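Long-range contacts in tripeptidase (Staphylococcus aureus subsp. aureus, PDB 3RZA), which probably cleaves amino acids from tripeptides, as a metal-dependent peptidase of the M20/M25/M40 family with zinc and calcium ions bound in this crystal: residues Thr96-Thr101 / Ala128-Gly133; Lys92-Ser97 / Gln155-Val160; Val102-Asn107 / Thr123-Ala128; Leu33-Ser38 / Val108-Lys113. One frame throughout, in Å; residues are numbered along the deposited sequence.

How the contacts relate
Contacts 1 and 2 are wholly buried, whereas contacts 3 and 4 are partly open to solvent. Strand 93-98 serves both buried contacts: along its length it pairs with strand 154-159 in contact 2, and its end meets helix 128-147 in contact 1, where the metals bind. The chemistry changes accordingly, from regular backbone hydrogen bonds and apolar side chains to carboxylates, a histidine and metal ions. Contact 3 lies within the loop that contact 1 closes and shares Ala128 with it. Contact 4 touches contact 3 through Asp37 and Asn107. Contact 3 joins two loops and contact 4 a helix end to the chain leading into a short strand, both using aliphatic side chains, proline and water.

Contact 1 of 4, residues Thr96-Thr101 / Ala128-Gly133; sequences TSHMDT and ADDKAG. With ZN (zinc ion), chain C; CA (calcium ion), chain D.
The two-metal site of this M20-family peptidase takes shape where His98, at the end of strand 93-98, meets Asp129 and Asp130 at the start of helix 128-147. His98 NE2 binds the zinc ion at 2.1 Å. Asp129 OD1 holds the same zinc at 2.1 Å while its OD2 binds the calcium ion at 2.1 Å, so one carboxylate, with a shared water, bridges the metals. Asp186 adds to the zinc shell, and Glu163 and His366 to that of calcium. The imidazole and the bridging carboxylate stand almost perpendicular, their planes 82° apart. A cis peptide joins Asp129 to Asp130, a feature known from other M20 enzymes, which is consistent with the two neighbouring aspartates facing different partners. Asp130 turns to the strand: its CB sits over one face of the imidazole, 3.5 Å from the centroid of the His98 ring, in a CH-pi contact offset toward the rim. With CG swung opposite the backbone N (chi1 -165°), OD2 is gripped twice. Ser97 OG reaches Asp130 OD2 at 3.0 Å from above the carboxylate plane, whereas His98 N uses the anti lone pair of Asp130 OD2 at 3.2 Å. His98 ND1 makes weak bonds to Asp100 OD1 and O that may help to set the rotation of the ring; Asp100 OD2 is itself held by Thr40 and Glu163. Gly133, lacking a side chain, lets its CA approach Ser97 OG to 3.5 Å.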
loop_
_atom_site.group_PDB
_atom_site.type_symbol
_atom_site.label_atom_id
_atom_site.label_comp_id
_atom_site.label_asym_id
_atom_site.label_seq_id
_atom_site.Cartn_x
_atom_site.Cartn_y
_atom_site.Cartn_z
ATOM N N THR A 96 -29.866 -12.921 22.779
ATOM C CA THR A 96 -28.513 -12.349 22.809
ATOM C C THR A 96 -28.386 -11.037 22.036
ATOM O O THR A 96 -28.992 -10.869 20.982
ATOM C CB THR A 96 -27.411 -13.356 22.338
ATOM O OG1 THR A 96 -26.115 -12.790 22.551
ATOM C CG2 THR A 96 -27.544 -13.706 20.883
ATOM N N SER A 97 -27.692 -10.079 22.658
ATOM C CA SER A 97 -27.204 -8.886 22.007
ATOM C C SER A 97 -25.774 -8.676 22.436
ATOM O O SER A 97 -25.313 -9.337 23.341
ATOM C CB SER A 97 -28.072 -7.682 22.386
ATOM O OG SER A 97 -29.192 -7.596 21.516
ATOM N N HIS A 98 -25.061 -7.815 21.728
ATOM C CA HIS A 98 -23.663 -7.501 22.061
ATOM C C HIS A 98 -23.535 -6.060 22.579
ATOM O O HIS A 98 -24.204 -5.151 22.076
ATOM C CB HIS A 98 -22.719 -7.768 20.881
ATOM C CG HIS A 98 -22.947 -6.912 19.686
ATOM N ND1 HIS A 98 -22.262 -5.737 19.469
ATOM C CD2 HIS A 98 -23.674 -7.135 18.567
ATOM C CE1 HIS A 98 -22.608 -5.242 18.293
ATOM N NE2 HIS A 98 -23.454 -6.079 17.722
HETATM N N MSE A 99 -22.694 -5.880 23.599
HETATM C CA MSE A 99 -22.553 -4.593 24.294
HETATM C C MSE A 99 -21.532 -3.647 23.645
HETATM O O MSE A 99 -21.491 -2.453 23.996
HETATM C CB MSE A 99 -22.228 -4.830 25.765
HETATM C CG MSE A 99 -20.815 -5.217 26.070
HETATM SE SE MSE A 99 -20.621 -5.667 27.897
HETATM C CE MSE A 99 -21.405 -7.456 27.828
ATOM N N ASP A 100 -20.694 -4.176 22.735
ATOM C CA ASP A 100 -19.694 -3.362 22.025
ATOM C C ASP A 100 -20.235 -2.730 20.721
ATOM O O ASP A 100 -21.192 -3.217 20.129
ATOM C CB ASP A 100 -18.401 -4.144 21.729
ATOM C CG ASP A 100 -18.609 -5.334 20.762
ATOM O OD1 ASP A 100 -19.597 -6.075 20.933
ATOM O OD2 ASP A 100 -17.775 -5.539 19.857
ATOM N N THR A 101 -19.594 -1.632 20.311
ATOM C CA THR A 101 -19.858 -0.965 19.039
ATOM C C THR A 101 -18.557 -0.870 18.236
ATOM O O THR A 101 -17.465 -1.025 18.787
ATOM C CB THR A 101 -20.357 0.450 19.275
ATOM O OG1 THR A 101 -19.258 1.255 19.718
ATOM C CG2 THR A 101 -21.432 0.472 20.309
ATOM N N ALA A 128 -26.840 2.198 17.701
ATOM C CA ALA A 128 -28.086 1.394 17.599
ATOM C C ALA A 128 -27.762 -0.073 17.399
ATOM O O ALA A 128 -28.424 -0.947 17.949
ATOM C CB ALA A 128 -28.966 1.903 16.477
ATOM N N ASP A 129 -26.759 -0.315 16.574
ATOM C CA ASP A 129 -26.078 -1.577 16.514
ATOM C C ASP A 129 -25.045 -1.664 17.688
ATOM O O ASP A 129 -23.936 -1.093 17.579
ATOM C CB ASP A 129 -25.401 -1.710 15.181
ATOM C CG ASP A 129 -24.706 -3.018 15.016
ATOM O OD1 ASP A 129 -24.948 -3.973 15.763
ATOM O OD2 ASP A 129 -23.880 -3.112 14.090
ATOM N N ASP A 130 -25.355 -2.347 18.797
ATOM C CA ASP A 130 -26.533 -3.214 19.023
ATOM C C ASP A 130 -27.297 -2.843 20.303
ATOM O O ASP A 130 -28.047 -3.656 20.860
ATOM C CB ASP A 130 -26.074 -4.673 19.043
ATOM C CG ASP A 130 -27.228 -5.680 18.892
ATOM O OD1 ASP A 130 -28.247 -5.317 18.254
ATOM O OD2 ASP A 130 -27.128 -6.809 19.464
ATOM N N LYS A 131 -27.192 -1.580 20.711
ATOM C CA LYS A 131 -27.807 -1.128 21.946
ATOM C C LYS A 131 -29.358 -0.994 21.844
ATOM O O LYS A 131 -30.020 -0.962 22.858
ATOM C CB LYS A 131 -27.123 0.163 22.438
ATOM C CG LYS A 131 -25.626 -0.079 22.769
ATOM C CD LYS A 131 -24.819 1.162 23.010
ATOM C CE LYS A 131 -23.531 0.805 23.746
ATOM N NZ LYS A 131 -22.541 1.934 23.881
ATOM N N ALA A 132 -29.903 -0.947 20.612
ATOM C CA ALA A 132 -31.350 -1.126 20.367
ATOM C C ALA A 132 -31.809 -2.475 20.879
ATOM O O ALA A 132 -32.828 -2.566 21.572
ATOM C CB ALA A 132 -31.678 -0.986 18.863
ATOM N N GLY A 133 -31.029 -3.508 20.575
ATOM C CA GLY A 133 -31.257 -4.835 21.110
ATOM C C GLY A 133 -31.221 -4.911 22.624
ATOM O O GLY A 133 -32.109 -5.492 23.241
HETATM ZN ZN ZN C . -24.402 -5.960 15.812
HETATM CA CA CA D . -22.083 -4.105 13.791
HETATM O O HOH W 1 -23.664 -2.605 21.053
HETATM O O HOH W 2 -23.332 -6.326 14.058
#

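Contact 2 of 4, residues Lys92-Ser97 / Gln155-Val160; sequences KLYLTS and QFVITV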
loop_
_atom_site.group_PDB
_atom_site.type_symbol
_atom_site.label_atom_id
_atom_site.label_comp_id
_atom_site.label_asym_id
_atom_site.label_seq_id
_atom_site.Cartn_x
_atom_site.Cartn_y
_atom_site.Cartn_z
ATOM N N LYS A 92 -37.226 -23.577 26.900
ATOM C CA LYS A 92 -36.271 -22.671 27.520
ATOM C C LYS A 92 -35.674 -21.845 26.406
ATOM O O LYS A 92 -35.164 -22.404 25.428
ATOM C CB LYS A 92 -35.183 -23.450 28.246
ATOM C CG LYS A 92 -35.699 -24.350 29.398
ATOM C CD LYS A 92 -34.565 -25.193 29.936
ATOM C CE LYS A 92 -34.924 -25.892 31.230
ATOM N NZ LYS A 92 -33.766 -26.690 31.735
ATOM N N LEU A 93 -35.742 -20.524 26.565
ATOM C CA LEU A 93 -35.380 -19.547 25.545
ATOM C C LEU A 93 -34.105 -18.867 25.932
ATOM O O LEU A 93 -33.827 -18.707 27.132
ATOM C CB LEU A 93 -36.483 -18.482 25.457
ATOM C CG LEU A 93 -36.346 -17.358 24.429
ATOM C CD1 LEU A 93 -36.156 -17.914 23.004
ATOM C CD2 LEU A 93 -37.576 -16.502 24.522
ATOM N N TYR A 94 -33.325 -18.441 24.938
ATOM C CA TYR A 94 -32.293 -17.438 25.162
ATOM C C TYR A 94 -32.424 -16.305 24.167
ATOM O O TYR A 94 -32.961 -16.482 23.089
ATOM C CB TYR A 94 -30.859 -18.033 25.155
ATOM C CG TYR A 94 -30.180 -17.999 23.809
ATOM C CD1 TYR A 94 -30.454 -18.975 22.858
ATOM C CD2 TYR A 94 -29.283 -16.973 23.469
ATOM C CE1 TYR A 94 -29.879 -18.940 21.610
ATOM C CE2 TYR A 94 -28.705 -16.929 22.210
ATOM C CZ TYR A 94 -29.003 -17.928 21.281
ATOM O OH TYR A 94 -28.414 -17.899 20.029
ATOM N N LEU A 95 -31.936 -15.133 24.570
ATOM C CA LEU A 95 -31.865 -13.952 23.721
ATOM C C LEU A 95 -30.461 -13.408 23.869
ATOM O O LEU A 95 -29.933 -13.429 24.977
ATOM C CB LEU A 95 -32.877 -12.914 24.183
ATOM C CG LEU A 95 -34.348 -13.323 24.188
ATOM C CD1 LEU A 95 -35.161 -12.287 24.990
ATOM C CD2 LEU A 95 -34.868 -13.464 22.746
ATOM N N THR A 96 -29.866 -12.921 22.779
ATOM C CA THR A 96 -28.513 -12.349 22.809
ATOM C C THR A 96 -28.386 -11.037 22.036
ATOM O O THR A 96 -28.992 -10.869 20.982
ATOM C CB THR A 96 -27.411 -13.356 22.338
ATOM O OG1 THR A 96 -26.115 -12.790 22.551
ATOM C CG2 THR A 96 -27.544 -13.706 20.883
ATOM N N SER A 97 -27.692 -10.079 22.658
ATOM C CA SER A 97 -27.204 -8.886 22.007
ATOM C C SER A 97 -25.774 -8.676 22.436
ATOM O O SER A 97 -25.313 -9.337 23.341
ATOM C CB SER A 97 -28.072 -7.682 22.386
ATOM O OG SER A 97 -29.192 -7.596 21.516
ATOM N N GLN A 155 -32.854 -16.865 29.183
ATOM C CA GLN A 155 -31.482 -16.364 29.389
ATOM C C GLN A 155 -31.190 -15.166 28.481
ATOM O O GLN A 155 -31.597 -15.158 27.315
ATOM C CB GLN A 155 -30.453 -17.468 29.184
ATOM C CG GLN A 155 -30.508 -18.501 30.272
ATOM C CD GLN A 155 -29.366 -19.486 30.229
ATOM O OE1 GLN A 155 -29.051 -20.027 29.181
ATOM N NE2 GLN A 155 -28.774 -19.761 31.380
ATOM N N PHE A 156 -30.528 -14.149 29.044
ATOM C CA PHE A 156 -30.110 -12.961 28.323
ATOM C C PHE A 156 -28.598 -13.000 28.278
ATOM O O PHE A 156 -27.944 -12.918 29.330
ATOM C CB PHE A 156 -30.608 -11.712 29.029
ATOM C CG PHE A 156 -32.099 -11.577 28.999
ATOM C CD1 PHE A 156 -32.890 -12.288 29.885
ATOM C CD2 PHE A 156 -32.721 -10.751 28.064
ATOM C CE1 PHE A 156 -34.273 -12.187 29.838
ATOM C CE2 PHE A 156 -34.111 -10.624 28.026
ATOM C CZ PHE A 156 -34.885 -11.340 28.902
ATOM N N VAL A 157 -28.059 -13.201 27.073
ATOM C CA VAL A 157 -26.633 -13.430 26.856
ATOM C C VAL A 157 -26.046 -12.159 26.241
ATOM O O VAL A 157 -26.357 -11.821 25.094
ATOM C CB VAL A 157 -26.389 -14.660 25.918
ATOM C CG1 VAL A 157 -24.921 -14.873 25.688
ATOM C CG2 VAL A 157 -27.018 -15.919 26.514
ATOM N N ILE A 158 -25.215 -11.445 27.008
ATOM C CA ILE A 158 -24.673 -10.143 26.577
ATOM C C ILE A 158 -23.186 -10.323 26.287
ATOM O O ILE A 158 -22.389 -10.588 27.208
ATOM C CB ILE A 158 -24.881 -9.014 27.630
ATOM C CG1 ILE A 158 -26.243 -9.122 28.337
ATOM C CG2 ILE A 158 -24.719 -7.654 26.980
ATOM C CD1 ILE A 158 -27.446 -9.198 27.424
ATOM N N THR A 159 -22.817 -10.215 25.005
ATOM C CA THR A 159 -21.466 -10.525 24.575
ATOM C C THR A 159 -20.617 -9.285 24.414
ATOM O O THR A 159 -21.126 -8.169 24.245
ATOM C CB THR A 159 -21.432 -11.264 23.234
ATOM O OG1 THR A 159 -21.962 -10.411 22.225
ATOM C CG2 THR A 159 -22.223 -12.496 23.311
ATOM N N VAL A 160 -19.326 -9.530 24.401
ATOM C CA VAL A 160 -18.293 -8.511 24.175
ATOM C C VAL A 160 -17.623 -8.881 22.861
ATOM O O VAL A 160 -17.813 -9.997 22.351
ATOM C CB VAL A 160 -17.276 -8.484 25.294
ATOM C CG1 VAL A 160 -17.888 -7.818 26.565
ATOM C CG2 VAL A 160 -16.751 -9.904 25.598
#
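Parallel strands 93-98 and 154-159 are neighbours in the central sheet of the metal-binding domain, joined along the chain through helix 128-147 in a beta-alpha-beta crossover. Their hydrogen bonds run in alternation: Gln155 N gives to Leu93 O, Leu95 N to Gln155 O, Val157 N to Leu95 O at 2.8 Å, and Thr159 N to Ser97 O. Val157 O carries a double load. Ser97 N reaches Val157 O at 3.3 Å, and Thr96 OG1 bonds to Val157 O at 2.7 Å from the opposite face of the carbonyl plane. A threonine suits this place because its hydroxyl, placed opposite the backbone N (chi1 -173°), can bend across to the next strand while CB keeps the branched shape common in sheets. On the other face, Leu95 and Phe156 lie side by side and point the same way, with Leu95 CD1 3.6 Å from Phe156 CE2. On the face of Thr96, Tyr94 CD2 meets Val157 CG2 at 3.9 Å; the phenol hydroxyl goes on to Ser355. Strand 181-184 pairs with 93-98 and strand 77-81 with 154-159, while helices 128-147 and 374-393 pack against the face bearing Leu95, the former on Phe156 and the latter on Leu95 itself.

Contact 3 of 4, residues Val102-Asn107 / Thr123-Ala128; sequences VVPAIN and TTILGA
The Pro104-Ala105 peptide is the flat group that receives Ile125: its carbonyl oxygen points straight at the amide, Ile125 N to Pro104 O being 3.0 Å, with a C=O...N angle of 175°. The puckered pyrrolidine ring of Pro104 meets the other segment through CD, 4.2 Å from Ile125 CG2, and CG, near Thr123 O. A cis peptide before Pro104, a geometry that proline tolerates well, bends the loop here.

Ile125 then fills the bend. Its CG1 stands between the backbone N and the carbonyl carbon (chi1 68°), which sends this branch to Ala105 CB at a tight 3.5 Å; the small alanine methyl suits so close an approach. Further out, Ile125 CD1 meets Val102 CG2 at 3.9 Å, the two side chains crossing at about a right angle. Thr124 shows both of its branches at work. CG2 rests 3.3 Å from Ile106 O, while OG1 turns back toward Ile125 O, at a distance short for a hydrogen bond. At the solvent side a water donates to Asn107 O and to Thr123 OG1, whose hydroxyl also pairs with Asp121.

These loops lead from strand 93-98 and into helix 128-147, both of which supply metal ligands. With a single direct hydrogen bond between them, their fit depends largely on the branched shape of Ile125, with water making the outer link.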
loop_
_atom_site.group_PDB
_atom_site.type_symbol
_atom_site.label_atom_id
_atom_site.label_comp_id
_atom_site.label_asym_id
_atom_site.label_seq_id
_atom_site.Cartn_x
_atom_site.Cartn_y
_atom_site.Cartn_z
ATOM N N VAL A 102 -18.675 -0.554 16.942
ATOM C CA VAL A 102 -17.486 -0.207 16.130
ATOM C C VAL A 102 -16.953 1.173 16.532
ATOM O O VAL A 102 -17.549 1.867 17.387
ATOM C CB VAL A 102 -17.756 -0.232 14.603
ATOM C CG1 VAL A 102 -18.322 -1.604 14.168
ATOM C CG2 VAL A 102 -18.663 0.927 14.186
ATOM N N VAL A 103 -15.789 1.514 15.972
ATOM C CA VAL A 103 -15.188 2.852 16.044
ATOM C C VAL A 103 -15.770 3.710 14.887
ATOM O O VAL A 103 -16.107 3.161 13.853
ATOM C CB VAL A 103 -13.617 2.720 15.918
ATOM C CG1 VAL A 103 -12.928 4.067 15.806
ATOM C CG2 VAL A 103 -13.050 1.931 17.120
ATOM N N PRO A 104 -15.903 5.066 15.055
ATOM C CA PRO A 104 -15.707 5.911 16.241
ATOM C C PRO A 104 -16.977 6.017 17.040
ATOM O O PRO A 104 -18.005 6.385 16.482
ATOM C CB PRO A 104 -15.335 7.275 15.645
ATOM C CG PRO A 104 -15.998 7.306 14.307
ATOM C CD PRO A 104 -16.174 5.886 13.850
ATOM N N ALA A 105 -16.901 5.695 18.333
ATOM C CA ALA A 105 -18.058 5.775 19.240
ATOM C C ALA A 105 -17.640 6.191 20.654
ATOM O O ALA A 105 -18.081 5.584 21.653
ATOM C CB ALA A 105 -18.777 4.457 19.259
ATOM N N ILE A 106 -16.782 7.218 20.719
ATOM C CA ILE A 106 -16.445 7.900 21.951
ATOM C C ILE A 106 -17.249 9.188 21.966
ATOM O O ILE A 106 -17.240 9.941 20.973
ATOM C CB ILE A 106 -14.919 8.187 22.077
ATOM C CG1 ILE A 106 -14.148 6.865 22.325
ATOM C CG2 ILE A 106 -14.636 9.214 23.239
ATOM C CD1 ILE A 106 -12.676 6.847 21.783
ATOM N N ASN A 107 -17.986 9.409 23.067
ATOM C CA ASN A 107 -18.720 10.649 23.304
ATOM C C ASN A 107 -19.879 10.806 22.294
ATOM O O ASN A 107 -20.006 11.832 21.617
ATOM C CB ASN A 107 -17.729 11.838 23.292
ATOM C CG ASN A 107 -18.093 12.920 24.262
ATOM O OD1 ASN A 107 -19.279 13.242 24.469
ATOM N ND2 ASN A 107 -17.062 13.516 24.877
ATOM N N THR A 123 -20.438 13.109 14.183
ATOM C CA THR A 123 -19.004 12.900 14.506
ATOM C C THR A 123 -18.684 11.455 14.961
ATOM O O THR A 123 -17.524 11.044 14.946
ATOM C CB THR A 123 -18.552 13.860 15.616
ATOM O OG1 THR A 123 -19.182 13.506 16.852
ATOM C CG2 THR A 123 -18.913 15.298 15.261
ATOM N N THR A 124 -19.715 10.720 15.403
ATOM C CA THR A 124 -19.595 9.329 15.821
ATOM C C THR A 124 -20.698 8.526 15.150
ATOM O O THR A 124 -21.609 9.077 14.533
ATOM C CB THR A 124 -19.761 9.191 17.359
ATOM O OG1 THR A 124 -21.140 9.372 17.712
ATOM C CG2 THR A 124 -18.894 10.230 18.118
ATOM N N ILE A 125 -20.629 7.223 15.336
ATOM C CA ILE A 125 -21.744 6.327 15.099
ATOM C C ILE A 125 -22.825 6.589 16.190
ATOM O O ILE A 125 -22.592 7.362 17.128
ATOM C CB ILE A 125 -21.263 4.809 15.052
ATOM C CG1 ILE A 125 -20.761 4.282 16.414
ATOM C CG2 ILE A 125 -20.163 4.622 13.994
ATOM C CD1 ILE A 125 -20.966 2.858 16.600
ATOM N N LEU A 126 -23.988 5.960 16.062
ATOM C CA LEU A 126 -25.026 6.001 17.116
ATOM C C LEU A 126 -24.813 4.858 18.101
ATOM O O LEU A 126 -24.966 5.033 19.309
ATOM C CB LEU A 126 -26.444 5.922 16.506
ATOM C CG LEU A 126 -27.683 6.017 17.405
ATOM C CD1 LEU A 126 -27.622 7.231 18.340
ATOM C CD2 LEU A 126 -28.973 6.086 16.558
ATOM N N GLY A 127 -24.474 3.687 17.594
ATOM C CA GLY A 127 -24.507 2.481 18.394
ATOM C C GLY A 127 -25.900 1.904 18.612
ATOM O O GLY A 127 -26.105 1.132 19.563
ATOM N N ALA A 128 -26.840 2.198 17.701
ATOM C CA ALA A 128 -28.086 1.394 17.599
ATOM C C ALA A 128 -27.762 -0.073 17.399
ATOM O O ALA A 128 -28.424 -0.947 17.949
ATOM C CB ALA A 128 -28.966 1.903 16.477
HETATM O O HOH W 3 -18.849 13.556 19.585
#

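Contact 4 of 4, residues Leu33-Ser38 / Val108-Lys113; sequences LVQIDS and VKPIVK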
loop_
_atom_site.group_PDB
_atom_site.type_symbol
_atom_site.label_atom_id
_atom_site.label_comp_id
_atom_site.label_asym_id
_atom_site.label_seq_id
_atom_site.Cartn_x
_atom_site.Cartn_y
_atom_site.Cartn_z
ATOM N N LEU A 33 -27.854 4.083 27.082
ATOM C CA LEU A 33 -26.857 3.096 26.684
ATOM C C LEU A 33 -25.896 3.594 25.612
ATOM O O LEU A 33 -24.697 3.316 25.716
ATOM C CB LEU A 33 -27.501 1.786 26.236
ATOM C CG LEU A 33 -28.232 0.949 27.279
ATOM C CD1 LEU A 33 -28.896 -0.217 26.569
ATOM C CD2 LEU A 33 -27.300 0.446 28.381
ATOM N N VAL A 34 -26.400 4.320 24.600
ATOM C CA VAL A 34 -25.527 4.842 23.508
ATOM C C VAL A 34 -24.469 5.846 24.034
ATOM O O VAL A 34 -23.321 5.835 23.584
ATOM C CB VAL A 34 -26.316 5.462 22.316
ATOM C CG1 VAL A 34 -27.253 4.411 21.662
ATOM C CG2 VAL A 34 -27.076 6.714 22.734
ATOM N N GLN A 35 -24.828 6.598 25.074
ATOM C CA GLN A 35 -23.930 7.554 25.706
ATOM C C GLN A 35 -22.868 6.951 26.653
ATOM O O GLN A 35 -22.105 7.697 27.244
ATOM C CB GLN A 35 -24.763 8.625 26.433
ATOM C CG GLN A 35 -25.612 9.477 25.472
ATOM C CD GLN A 35 -26.494 10.460 26.198
ATOM O OE1 GLN A 35 -26.059 11.543 26.551
ATOM N NE2 GLN A 35 -27.735 10.068 26.454
ATOM N N ILE A 36 -22.844 5.622 26.829
ATOM C CA ILE A 36 -21.760 4.943 27.543
ATOM C C ILE A 36 -20.856 4.342 26.476
ATOM O O ILE A 36 -21.270 3.413 25.782
ATOM C CB ILE A 36 -22.280 3.811 28.459
ATOM C CG1 ILE A 36 -23.200 4.354 29.561
ATOM C CG2 ILE A 36 -21.111 3.098 29.106
ATOM C CD1 ILE A 36 -24.217 3.338 30.052
ATOM N N ASP A 37 -19.633 4.872 26.355
ATOM C CA ASP A 37 -18.664 4.423 25.358
ATOM C C ASP A 37 -18.423 2.924 25.560
ATOM O O ASP A 37 -18.184 2.493 26.690
ATOM C CB ASP A 37 -17.305 5.137 25.522
ATOM C CG ASP A 37 -17.371 6.641 25.302
ATOM O OD1 ASP A 37 -18.417 7.170 24.904
ATOM O OD2 ASP A 37 -16.356 7.314 25.560
ATOM N N SER A 38 -18.571 2.143 24.491
ATOM C CA SER A 38 -18.213 0.719 24.491
ATOM C C SER A 38 -17.631 0.301 23.131
ATOM O O SER A 38 -18.081 -0.678 22.516
ATOM C CB SER A 38 -19.431 -0.138 24.852
ATOM O OG SER A 38 -20.471 0.044 23.911
ATOM N N VAL A 108 -20.691 9.745 22.179
ATOM C CA VAL A 108 -21.850 9.752 21.290
ATOM C C VAL A 108 -22.880 10.742 21.854
ATOM O O VAL A 108 -23.196 10.702 23.050
ATOM C CB VAL A 108 -22.501 8.342 21.160
ATOM C CG1 VAL A 108 -23.821 8.407 20.320
ATOM C CG2 VAL A 108 -21.523 7.342 20.566
ATOM N N LYS A 109 -23.388 11.617 20.987
ATOM C CA LYS A 109 -24.345 12.654 21.357
ATOM C C LYS A 109 -25.622 12.452 20.535
ATOM O O LYS A 109 -25.767 13.060 19.476
ATOM C CB LYS A 109 -23.739 14.032 21.091
ATOM C CG LYS A 109 -22.570 14.405 22.026
ATOM C CD LYS A 109 -22.158 15.878 21.807
ATOM C CE LYS A 109 -20.703 16.171 22.232
ATOM N NZ LYS A 109 -20.324 17.614 21.976
ATOM N N PRO A 110 -26.541 11.561 21.000
ATOM C CA PRO A 110 -27.706 11.228 20.173
ATOM C C PRO A 110 -28.728 12.375 20.088
ATOM O O PRO A 110 -28.883 13.119 21.047
ATOM C CB PRO A 110 -28.316 10.031 20.903
ATOM C CG PRO A 110 -28.017 10.294 22.313
ATOM C CD PRO A 110 -26.622 10.903 22.317
ATOM N N ILE A 111 -29.388 12.500 18.941
ATOM C CA ILE A 111 -30.423 13.522 18.702
ATOM C C ILE A 111 -31.712 12.836 18.248
ATOM O O ILE A 111 -31.689 12.046 17.306
ATOM C CB ILE A 111 -29.991 14.536 17.620
ATOM C CG1 ILE A 111 -28.536 15.010 17.875
ATOM C CG2 ILE A 111 -30.990 15.722 17.572
ATOM C CD1 ILE A 111 -28.074 16.240 17.064
ATOM N N VAL A 112 -32.816 13.135 18.933
ATOM C CA VAL A 112 -34.145 12.668 18.569
ATOM C C VAL A 112 -34.847 13.765 17.729
ATOM O O VAL A 112 -35.145 14.856 18.241
ATOM C CB VAL A 112 -34.969 12.317 19.813
ATOM C CG1 VAL A 112 -36.327 11.708 19.407
ATOM C CG2 VAL A 112 -34.182 11.349 20.704
ATOM N N LYS A 113 -35.085 13.459 16.444
ATOM C CA LYS A 113 -35.579 14.419 15.460
ATOM C C LYS A 113 -37.069 14.193 15.175
ATOM O O LYS A 113 -37.585 13.092 15.371
ATOM C CB LYS A 113 -34.772 14.310 14.157
ATOM C CG LYS A 113 -33.324 14.794 14.248
ATOM C CD LYS A 113 -33.198 16.329 14.320
ATOM C CE LYS A 113 -33.338 17.026 12.951
ATOM N NZ LYS A 113 -32.064 17.005 12.134
HETATM O O HOH W 4 -20.770 7.354 23.983
#
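Apolar contact comes chiefly from Val34 and Gln35 against Pro110. Val34 CG2 meets Pro110 CG at 3.7 Å, the side chains crossing at a slant. Gln35 lies across the proline at about a right angle, and its CG touches Pro110 CD at 3.6 Å. A glutamine suits this solvent-exposed position because its methylenes can lie on the ring while the amide remains available for polar partners: Gln35 NE2 turns back to bond Leu31 O in the last turn of the helix. Val108 packs on the helix end as well: its CG1, opposite the backbone N (chi1 174°), comes within 4.3 Å of Val34 CB, and its CB lies against the carbonyl, 3.6 Å from Val34 O.

The contact sets the C-terminal end of helix 23-34 against the run of chain that enters strand 111-112, an outer strand of a small three-stranded antiparallel sheet. Pro110 faces two ways here, since it also touches Ile118 on the neighbouring strand 117-119.

Polar links between the segments pass through water, with no direct hydrogen bond across. One water accepts from Val108 N at 3.0 Å and lies within bonding distance of Val34 O and Asp37 OD1, although its protons cannot serve every acceptor around it. It thus gathers a carbonyl near the helix end, a carboxylate and a loop amide. Asp37 OD1 also accepts from Asn107 N, so the carboxylate holds the chain directly before Val108 as well.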